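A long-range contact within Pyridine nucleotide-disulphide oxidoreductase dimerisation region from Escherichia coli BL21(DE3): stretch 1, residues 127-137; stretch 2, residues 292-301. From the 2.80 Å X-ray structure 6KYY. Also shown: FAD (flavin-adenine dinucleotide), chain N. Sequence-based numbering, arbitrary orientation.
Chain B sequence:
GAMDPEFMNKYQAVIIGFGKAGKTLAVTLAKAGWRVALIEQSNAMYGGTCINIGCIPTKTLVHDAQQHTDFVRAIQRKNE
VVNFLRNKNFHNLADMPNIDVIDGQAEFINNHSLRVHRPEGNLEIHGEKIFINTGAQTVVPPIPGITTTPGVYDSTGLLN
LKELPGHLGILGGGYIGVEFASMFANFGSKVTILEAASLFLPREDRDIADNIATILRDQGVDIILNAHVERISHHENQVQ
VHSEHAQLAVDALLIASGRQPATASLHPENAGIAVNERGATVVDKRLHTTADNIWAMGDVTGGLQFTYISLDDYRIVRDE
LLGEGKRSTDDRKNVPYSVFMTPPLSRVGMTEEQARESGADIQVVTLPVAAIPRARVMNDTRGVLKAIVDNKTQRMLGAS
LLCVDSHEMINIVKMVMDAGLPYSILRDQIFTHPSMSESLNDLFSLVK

Stretch 1 127-137: GEKIFINTGAQ
Stretch 2 (292-301) DNIWAMGDVT

The contact is organised by a ladder of backbone hydrogen bonds between two parallel strands, Ile130-Ile132 and Ile294-Ala296, whose axes run in the same direction at 22° and approach to 4.3 Å. Ile132 N donates to Trp295 O at 2.6 Å and Met297 N to Ile132 O at 2.7 Å; the preceding rungs are Trp295 N to Ile130 O at 2.8 Å and Ile130 N to Asn293 O at 2.9 Å. All four are close to linear, with N-H...O angles of 158-174°. Ile130 and Ile132 thus each use both N and O, bonding to the residues before and after their bridge partners, as parallel pairing requires. The register is Ile130 with Ile294, Phe131 with Trp295 and Ile132 with Ala296, at CA-CA separations of 4.8, 4.4 and 4.3 Å. Backbone angles are extended throughout: -128/138, -125/115 and -83/124 for Ile130, Phe131 and Ile132, and -123/124, -110/161 and -134/134 for Ile294, Trp295 and Ala296. Asn293, just before its strand, has a positive phi (65/20).

Beyond the strands, Asn133 (chi1 t, -145/45) extends the polar contact through its side chain: ND2 donates to Met297 O at 3.1 Å and makes a weak hydrogen bond to FAD O1P at 3.4 Å. The cofactor is held more firmly by Asp299 (chi1 m), whose N donates to FAD O2P at 2.8 Å and whose OD2 accepts from FAD O3' at 2.9 Å. Gly135 (75/-155) and Gly298 (89/-160) lie beside the diphosphate; a CB on either would come within 2.0 Å of a phosphate oxygen, O1A or O2P respectively. The chain then enters a 3-10 segment, 299-301, where Thr301 N donates to Gly298 O at 2.9 Å.

Side chains alternate across the sheet. On one face, Phe131 (chi1 m, chi2 85°) and Trp295 (chi1 m, chi2 -104°) lie with planes at 24° and centroids of the phenyl and six-membered indole rings 4.8 Å apart, so slid that they barely overlap; Phe131 CE2 sits 3.4 Å from Trp295 CE3. Met297 (m, t, m) brings CE to 3.6 Å from Phe131 CB, and Lys129 CB is 3.5 Å from Trp295 CZ3.

The other face carries Ile130 (m, t), Ile132 (m, t), Ile294 (m, m) and Ala296. Ile132 CB lies 4.2 Å from Ala296 CB, and its CG1 is 4.3 Å from Ile294 CG2. Val300 (chi1 83°), with CA-to-CB toward the first stretch, continues this packing, its CG1 3.8 Å from Ile132 CG2.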

# COMPACT_ATOMS: atom_id res chain seq x y z
N GLY B 127 38.77 -18.47 7.57
CA GLY B 127 38.13 -17.23 7.94
C GLY B 127 38.44 -16.75 9.35
O GLY B 127 38.32 -17.50 10.31
N GLU B 128 38.85 -15.48 9.46
CA GLU B 128 38.99 -14.86 10.77
C GLU B 128 37.65 -14.83 11.49
O GLU B 128 37.57 -15.10 12.70
CB GLU B 128 39.55 -13.45 10.63
CG GLU B 128 41.06 -13.35 10.75
CD GLU B 128 41.60 -12.03 10.25
OE1 GLU B 128 42.84 -11.85 10.23
OE2 GLU B 128 40.79 -11.16 9.87
N LYS B 129 36.59 -14.48 10.77
CA LYS B 129 35.22 -14.57 11.26
C LYS B 129 34.39 -15.29 10.20
O LYS B 129 34.61 -15.11 9.00
CB LYS B 129 34.62 -13.18 11.54
CG LYS B 129 35.57 -12.19 12.20
CD LYS B 129 34.85 -10.90 12.53
CE LYS B 129 35.69 -9.99 13.41
NZ LYS B 129 36.96 -10.64 13.84
N ILE B 130 33.44 -16.11 10.65
CA ILE B 130 32.57 -16.86 9.75
C ILE B 130 31.13 -16.62 10.16
O ILE B 130 30.80 -16.60 11.35
CB ILE B 130 32.91 -18.37 9.76
CG1 ILE B 130 34.41 -18.58 9.60
CG2 ILE B 130 32.16 -19.09 8.66
CD1 ILE B 130 34.86 -20.02 9.73
N PHE B 131 30.26 -16.43 9.17
CA PHE B 131 28.86 -16.07 9.38
C PHE B 131 27.98 -17.10 8.68
O PHE B 131 27.99 -17.20 7.45
CB PHE B 131 28.58 -14.66 8.87
CG PHE B 131 29.54 -13.62 9.39
CD1 PHE B 131 30.76 -13.41 8.76
CD2 PHE B 131 29.22 -12.86 10.50
CE1 PHE B 131 31.65 -12.46 9.24
CE2 PHE B 131 30.10 -11.90 10.98
CZ PHE B 131 31.32 -11.71 10.35
N ILE B 132 27.21 -17.85 9.47
CA ILE B 132 26.34 -18.89 8.93
C ILE B 132 25.04 -18.25 8.45
O ILE B 132 24.35 -17.57 9.22
CB ILE B 132 26.07 -19.97 9.99
CG1 ILE B 132 27.36 -20.71 10.34
CG2 ILE B 132 25.00 -20.94 9.49
CD1 ILE B 132 27.15 -21.95 11.18
N ASN B 133 24.70 -18.48 7.18
CA ASN B 133 23.54 -17.87 6.55
C ASN B 133 22.90 -18.84 5.56
O ASN B 133 22.54 -18.46 4.44
CB ASN B 133 23.92 -16.56 5.85
CG ASN B 133 22.72 -15.70 5.51
OD1 ASN B 133 22.80 -14.82 4.65
ND2 ASN B 133 21.60 -15.95 6.18
N THR B 134 22.74 -20.10 5.97
CA THR B 134 22.29 -21.14 5.06
C THR B 134 20.78 -21.23 4.92
O THR B 134 20.30 -21.91 4.01
CB THR B 134 22.83 -22.51 5.51
OG1 THR B 134 22.51 -22.72 6.89
CG2 THR B 134 24.34 -22.57 5.33
N GLY B 135 20.02 -20.56 5.79
CA GLY B 135 18.58 -20.59 5.63
C GLY B 135 17.97 -21.92 6.06
O GLY B 135 18.53 -22.67 6.87
N ALA B 136 16.81 -22.22 5.49
CA ALA B 136 16.01 -23.38 5.87
C ALA B 136 15.82 -24.31 4.68
O ALA B 136 16.33 -24.07 3.58
CB ALA B 136 14.66 -22.94 6.44
N GLN B 137 15.07 -25.39 4.91
CA GLN B 137 14.75 -26.37 3.88
C GLN B 137 13.38 -26.96 4.17
O GLN B 137 12.87 -26.88 5.30
CB GLN B 137 15.81 -27.47 3.82
CG GLN B 137 15.74 -28.47 4.96
CD GLN B 137 17.04 -29.21 5.18
OE1 GLN B 137 17.69 -29.65 4.23
NE2 GLN B 137 17.44 -29.35 6.44
N ASP B 292 33.42 -19.20 19.12
CA ASP B 292 33.83 -17.81 18.99
C ASP B 292 34.18 -17.48 17.54
O ASP B 292 34.69 -18.32 16.80
CB ASP B 292 35.01 -17.50 19.91
CG ASP B 292 35.97 -18.66 20.03
OD1 ASP B 292 35.78 -19.69 19.34
OD2 ASP B 292 36.93 -18.55 20.83
N ASN B 293 33.89 -16.24 17.16
CA ASN B 293 34.10 -15.71 15.81
C ASN B 293 33.23 -16.41 14.77
O ASN B 293 33.53 -16.35 13.57
CB ASN B 293 35.57 -15.78 15.41
CG ASN B 293 36.45 -14.88 16.25
OD1 ASN B 293 36.35 -13.65 16.18
ND2 ASN B 293 37.31 -15.48 17.06
N ILE B 294 32.16 -17.07 15.19
CA ILE B 294 31.20 -17.68 14.28
C ILE B 294 29.82 -17.11 14.59
O ILE B 294 29.36 -17.18 15.74
CB ILE B 294 31.18 -19.22 14.39
CG1 ILE B 294 32.48 -19.82 13.85
CG2 ILE B 294 29.96 -19.79 13.68
CD1 ILE B 294 32.58 -19.83 12.34
N TRP B 295 29.18 -16.53 13.58
CA TRP B 295 27.85 -15.97 13.70
C TRP B 295 26.85 -16.82 12.92
O TRP B 295 27.22 -17.60 12.03
CB TRP B 295 27.79 -14.53 13.18
CG TRP B 295 28.42 -13.51 14.08
CD1 TRP B 295 27.77 -12.62 14.89
CD2 TRP B 295 29.82 -13.25 14.24
NE1 TRP B 295 28.68 -11.83 15.55
CE2 TRP B 295 29.94 -12.20 15.17
CE3 TRP B 295 30.98 -13.80 13.69
CZ2 TRP B 295 31.18 -11.69 15.57
CZ3 TRP B 295 32.21 -13.30 14.09
CH2 TRP B 295 32.30 -12.26 15.01
N ALA B 296 25.58 -16.66 13.26
CA ALA B 296 24.49 -17.28 12.52
C ALA B 296 23.41 -16.23 12.29
O ALA B 296 23.05 -15.50 13.21
CB ALA B 296 23.91 -18.49 13.26
N MET B 297 22.90 -16.16 11.06
CA MET B 297 21.89 -15.19 10.69
C MET B 297 20.81 -15.86 9.86
O MET B 297 21.08 -16.78 9.09
CB MET B 297 22.50 -14.02 9.89
CG MET B 297 23.41 -13.11 10.69
SD MET B 297 24.49 -12.13 9.63
CE MET B 297 25.17 -13.42 8.58
N GLY B 298 19.58 -15.39 10.03
CA GLY B 298 18.48 -15.86 9.22
C GLY B 298 17.78 -17.07 9.79
O GLY B 298 17.87 -17.40 10.98
N ASP B 299 17.06 -17.77 8.90
CA ASP B 299 16.22 -18.90 9.29
C ASP B 299 17.02 -20.06 9.86
O ASP B 299 16.42 -20.98 10.43
CB ASP B 299 15.40 -19.37 8.09
CG ASP B 299 14.72 -18.23 7.36
OD1 ASP B 299 14.57 -17.14 7.97
OD2 ASP B 299 14.35 -18.41 6.19
N VAL B 300 18.35 -20.06 9.72
CA VAL B 300 19.17 -21.09 10.34
C VAL B 300 19.23 -20.94 11.85
O VAL B 300 19.70 -21.86 12.54
CB VAL B 300 20.58 -21.08 9.73
CG1 VAL B 300 21.44 -20.01 10.40
CG2 VAL B 300 21.23 -22.44 9.85
N THR B 301 18.75 -19.82 12.39
CA THR B 301 18.74 -19.57 13.82
C THR B 301 17.54 -20.17 14.53
O THR B 301 17.46 -20.10 15.76
CB THR B 301 18.77 -18.06 14.09
OG1 THR B 301 17.75 -17.41 13.32
CG2 THR B 301 20.12 -17.47 13.71
PA FAD N . 18.27 -17.82 2.57
O1A FAD N . 17.43 -19.02 2.82
O2A FAD N . 17.58 -16.67 1.82
O5B FAD N . 19.59 -18.22 1.82
C5B FAD N . 20.07 -19.58 1.83
C4B FAD N . 21.16 -19.71 0.79
O4B FAD N . 22.27 -20.46 1.34
C3B FAD N . 20.75 -20.41 -0.50
O3B FAD N . 21.25 -19.70 -1.63
C2B FAD N . 21.39 -21.79 -0.37
O2B FAD N . 21.73 -22.35 -1.64
C1B FAD N . 22.65 -21.46 0.42
N9A FAD N . 23.21 -22.59 1.17
C8A FAD N . 22.54 -23.46 1.98
N7A FAD N . 23.30 -24.38 2.52
C5A FAD N . 24.56 -24.09 2.03
C6A FAD N . 25.82 -24.69 2.23
N6A FAD N . 26.02 -25.76 3.01
N1A FAD N . 26.89 -24.15 1.60
C2A FAD N . 26.69 -23.08 0.82
N3A FAD N . 25.56 -22.43 0.56
C4A FAD N . 24.53 -22.98 1.20
N1 FAD N . 9.61 -14.07 4.00
C2 FAD N . 8.99 -12.85 4.14
O2 FAD N . 9.47 -11.96 4.85
N3 FAD N . 7.81 -12.60 3.46
C4 FAD N . 7.13 -13.49 2.65
O4 FAD N . 6.09 -13.14 2.10
C4X FAD N . 7.79 -14.78 2.52
N5 FAD N . 7.24 -15.66 1.74
C5X FAD N . 7.87 -16.89 1.61
C6 FAD N . 7.28 -17.86 0.79
C7 FAD N . 7.88 -19.11 0.63
C7M FAD N . 7.21 -20.13 -0.26
C8 FAD N . 9.08 -19.40 1.29
C8M FAD N . 9.74 -20.74 1.13
C9 FAD N . 9.66 -18.43 2.11
C9A FAD N . 9.07 -17.19 2.27
N10 FAD N . 9.64 -16.19 3.08
C10 FAD N . 9.03 -14.97 3.23
C1' FAD N . 10.90 -16.44 3.81
C2' FAD N . 12.14 -15.98 3.05
O2' FAD N . 12.29 -16.73 1.84
C3' FAD N . 13.37 -16.20 3.93
O3' FAD N . 13.00 -16.04 5.29
C4' FAD N . 14.54 -15.26 3.62
O4' FAD N . 15.09 -15.59 2.34
C5' FAD N . 15.61 -15.30 4.68
O5' FAD N . 16.52 -16.38 4.40
P FAD N . 17.98 -16.41 5.00
O1P FAD N . 18.55 -14.99 5.03
O2P FAD N . 17.99 -17.10 6.30
O3P FAD N . 18.82 -17.24 3.94